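Protein BA_2500 (Bacillus anthracis, PDB 4GUC) is of unknown function but belongs to the DUF5065 family, whose beta-sheet fold is grouped with the immunoglobulin-like E-set domains. Local coordinates at residues A[14-19]-A[99-104]. Numbering follows the deposited sequence. Where two conformers were deposited one is given.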
ATOM      1  N   GLN A  14       7.102   0.406   9.443  0.50 14.20           N
ATOM      2  CA  GLN A  14       6.079  -0.581   9.798  0.50 13.95           C
ATOM      3  C   GLN A  14       5.126  -0.037  10.845  0.50 12.43           C
ATOM      4  O   GLN A  14       4.428  -0.786  11.513  0.50 11.49           O
ATOM      5  CB  GLN A  14       6.735  -1.842  10.348  0.50 14.74           C
ATOM      6  CG  GLN A  14       7.795  -2.467   9.454  0.50 18.76           C
ATOM      7  CD  GLN A  14       7.249  -3.097   8.239  0.50 19.68           C
ATOM      8  OE1 GLN A  14       6.116  -3.572   8.219  0.50 23.82           O
ATOM      9  NE2 GLN A  14       8.067  -3.157   7.208  0.50 18.10           N
ATOM     10  N   ASN A  15       5.164   1.273  11.026  1.00 12.90           N
ATOM     11  CA  ASN A  15       4.292   1.969  11.940  1.00 12.13           C
ATOM     12  C   ASN A  15       3.677   3.127  11.147  1.00 11.88           C
ATOM     13  O   ASN A  15       4.414   3.845  10.467  1.00 11.91           O
ATOM     14  CB  ASN A  15       5.161   2.433  13.119  1.00 14.86           C
ATOM     15  CG  ASN A  15       4.444   3.274  14.051  1.00 16.45           C
ATOM     16  OD1 ASN A  15       4.306   4.480  13.791  1.00 20.03           O
ATOM     17  ND2 ASN A  15       4.101   2.730  15.210  1.00 20.19           N
ATOM     18  N   TYR A  16       2.356   3.324  11.270  1.00 10.38           N
ATOM     19  CA  TYR A  16       1.671   4.362  10.495  1.00 10.84           C
ATOM     20  C   TYR A  16       2.209   5.760  10.809  1.00 10.82           C
ATOM     21  O   TYR A  16       2.401   6.560   9.901  1.00 10.70           O
ATOM     22  CB  TYR A  16       0.150   4.288  10.566  1.00 11.75           C
ATOM     23  CG  TYR A  16      -0.500   5.185   9.547  1.00 11.44           C
ATOM     24  CD1 TYR A  16      -0.736   4.728   8.247  1.00 12.03           C
ATOM     25  CD2 TYR A  16      -0.845   6.488   9.846  1.00 11.23           C
ATOM     26  CE1 TYR A  16      -1.303   5.539   7.291  1.00 12.18           C
ATOM     27  CE2 TYR A  16      -1.408   7.293   8.904  1.00 12.81           C
ATOM     28  CZ  TYR A  16      -1.644   6.838   7.623  1.00 11.55           C
ATOM     29  OH  TYR A  16      -2.214   7.675   6.660  1.00 13.12           O
ATOM     30  N   PHE A  17       2.434   6.089  12.079  1.00 10.91           N
ATOM     31  CA  PHE A  17       2.967   7.399  12.414  1.00 10.40           C
ATOM     32  C   PHE A  17       4.285   7.642  11.651  1.00 11.92           C
ATOM     33  O   PHE A  17       4.487   8.699  11.043  1.00 11.78           O
ATOM     34  CB  PHE A  17       3.211   7.554  13.918  1.00 12.14           C
ATOM     35  CG  PHE A  17       3.746   8.902  14.302  1.00 12.59           C
ATOM     36  CD1 PHE A  17       2.910   9.920  14.709  1.00 14.39           C
ATOM     37  CD2 PHE A  17       5.111   9.175  14.236  1.00 15.07           C
ATOM     38  CE1 PHE A  17       3.422  11.171  15.059  1.00 14.82           C
ATOM     39  CE2 PHE A  17       5.616  10.414  14.572  1.00 14.63           C
ATOM     40  CZ  PHE A  17       4.757  11.410  14.965  1.00 15.32           C
ATOM     41  N   LEU A  18       5.190   6.658  11.663  1.00 11.04           N
ATOM     42  CA  LEU A  18       6.472   6.832  10.992  1.00 12.83           C
ATOM     43  C   LEU A  18       6.319   6.918   9.491  1.00 12.58           C
ATOM     44  O   LEU A  18       6.980   7.754   8.843  1.00 13.41           O
ATOM     45  CB  LEU A  18       7.467   5.769  11.440  1.00 13.15           C
ATOM     46  CG  LEU A  18       7.988   5.902  12.895  1.00 15.29           C
ATOM     47  CD1 LEU A  18       8.897   4.702  13.223  1.00 17.28           C
ATOM     48  CD2 LEU A  18       8.725   7.203  13.107  1.00 17.30           C
ATOM     49  N   LEU A  19       5.435   6.117   8.942  1.00 11.87           N
ATOM     50  CA  LEU A  19       5.169   6.147   7.488  1.00 11.69           C
ATOM     51  C   LEU A  19       4.670   7.536   7.095  1.00 12.84           C
ATOM     52  O   LEU A  19       5.192   8.181   6.175  1.00 12.86           O
ATOM     53  CB  LEU A  19       4.112   5.085   7.131  1.00 11.42           C
ATOM     54  CG  LEU A  19       3.728   5.016   5.648  1.00 11.31           C
ATOM     55  CD1 LEU A  19       4.915   4.439   4.832  1.00 11.42           C
ATOM     56  CD2 LEU A  19       2.437   4.254   5.431  1.00 12.61           C
ATOM     57  N   THR A  99      -9.014  -0.645   8.667  1.00 14.89           N
ATOM     58  CA  THR A  99      -8.248   0.445   8.074  1.00 13.55           C
ATOM     59  C   THR A  99      -6.989  -0.106   7.437  1.00 12.45           C
ATOM     60  O   THR A  99      -6.296  -0.944   8.018  1.00 11.98           O
ATOM     61  CB  THR A  99      -7.920   1.507   9.132  1.00 15.25           C
ATOM     62  OG1 THR A  99      -9.152   1.997   9.684  1.00 17.59           O
ATOM     63  CG2 THR A  99      -7.129   2.664   8.565  1.00 15.23           C
ATOM     64  N   TYR A 100      -6.691   0.362   6.223  1.00 12.50           N
ATOM     65  CA  TYR A 100      -5.546  -0.094   5.417  1.00 10.49           C
ATOM     66  C   TYR A 100      -4.783   1.046   4.800  1.00  9.58           C
ATOM     67  O   TYR A 100      -5.247   2.179   4.860  1.00 10.40           O
ATOM     68  CB  TYR A 100      -6.090  -0.996   4.300  1.00 10.55           C
ATOM     69  CG  TYR A 100      -6.665  -2.310   4.796  1.00 12.16           C
ATOM     70  CD1 TYR A 100      -7.948  -2.390   5.313  1.00 12.61           C
ATOM     71  CD2 TYR A 100      -5.921  -3.482   4.723  1.00 12.79           C
ATOM     72  CE1 TYR A 100      -8.479  -3.599   5.791  1.00 13.22           C
ATOM     73  CE2 TYR A 100      -6.439  -4.688   5.184  1.00 14.33           C
ATOM     74  CZ  TYR A 100      -7.718  -4.740   5.733  1.00 14.30           C
ATOM     75  OH  TYR A 100      -8.228  -5.959   6.178  1.00 17.15           O
ATOM     76  N   VAL A 101      -3.620   0.733   4.229  1.00  9.50           N
ATOM     77  CA  VAL A 101      -2.820   1.745   3.539  1.00  9.77           C
ATOM     78  C   VAL A 101      -2.024   1.087   2.449  1.00  9.28           C
ATOM     79  O   VAL A 101      -1.575  -0.052   2.605  1.00 10.14           O
ATOM     80  CB  VAL A 101      -1.868   2.552   4.484  1.00 10.68           C
ATOM     81  CG1 VAL A 101      -0.877   1.666   5.197  1.00 11.06           C
ATOM     82  CG2 VAL A 101      -1.152   3.698   3.726  1.00 11.67           C
ATOM     83  N   ALA A 102      -1.899   1.764   1.300  1.00  9.90           N
ATOM     84  CA  ALA A 102      -1.113   1.271   0.179  1.00 10.90           C
ATOM     85  C   ALA A 102       0.220   2.014   0.190  1.00 10.39           C
ATOM     86  O   ALA A 102       0.264   3.254   0.266  1.00 10.94           O
ATOM     87  CB  ALA A 102      -1.829   1.463  -1.160  1.00 11.25           C
ATOM     88  N   VAL A 103       1.306   1.246   0.102  1.00  9.97           N
ATOM     89  CA  VAL A 103       2.657   1.772   0.125  1.00  9.04           C
ATOM     90  C   VAL A 103       3.432   1.266  -1.077  1.00 10.76           C
ATOM     91  O   VAL A 103       3.326   0.086  -1.416  1.00 10.73           O
ATOM     92  CB  VAL A 103       3.406   1.310   1.423  1.00 10.09           C
ATOM     93  CG1 VAL A 103       4.841   1.795   1.479  1.00 11.20           C
ATOM     94  CG2 VAL A 103       2.625   1.764   2.664  1.00 10.25           C
HETATM   95  N   MSE A 104       4.196   2.142  -1.728  1.00  9.22           N
HETATM   96  CA  MSE A 104       5.040   1.772  -2.834  1.00  9.53           C
HETATM   97  C   MSE A 104       6.500   1.958  -2.491  1.00 10.21           C
HETATM   98  O   MSE A 104       6.886   3.007  -1.933  1.00 10.87           O
HETATM   99  CB  MSE A 104       4.727   2.581  -4.094  1.00 10.61           C
HETATM  100  CG  MSE A 104       5.547   2.129  -5.328  1.00  9.81           C
HETATM  101 SE   MSE A 104       5.179   3.001  -6.990  1.00 14.19          SE
HETATM  102  CE  MSE A 104       5.886   4.722  -6.566  1.00 13.72           C
TER
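Tyr-16 and Leu-19 reach the strand with their first torsions extended: in each, CG stands anti to the backbone N (chi1 -168° and 179°), which carries the ring and the isobutyl group off the helix towards Val-101 and Val-103. The motif is a short helix, 16-22, laid over one face of a beta-sheet in a chain whose family is placed among the E-set folds. Tyr-16 and Leu-19 lie three positions apart, nearly one helical turn, while Val-101 and Val-103 are two apart and so point to the same side of strand 98-106; Tyr-100 and Ala-102 face the other way. Leucine suits this place because its long, flexible side chain carries one methyl, CD2, to both valines, while CD1 adds a looser contact with Val-103 CG2. Leu-19 CD2 meets Val-101 CG2 tip to tip at 4.0 Å and lies 3.7 Å from Val-103 CG2; Leu-19 and Val-103 pass alongside, running in opposite senses. Val-101 CG2 also lies near the plane of the Tyr-16 ring, 4.0 Å from CE1, so the methyl meets the ring edge. The tyrosine thereby joins apolar packing along its edge to a polar anchor at its end, for its OH is hydrogen-bonded to Ser-115 N of the neighbouring strand 109-119. Beta-branched valines fit a strand and offer compact methyls to the helix. No hydrogen bond crosses between 14-19 and 99-104, and the union is purely apolar. The start of the helix is secured separately by Asn-15, a classic N-cap residue whose short amide side chain can fold back to the first turn. Asn-15 ND2 is hydrogen-bonded to Glu-66 O, and its OD1 accepts a hydrogen bond from Leu-18 N on a lone pair in the carbonyl plane, at 3.2 Å and with an N-H...O angle of 157°.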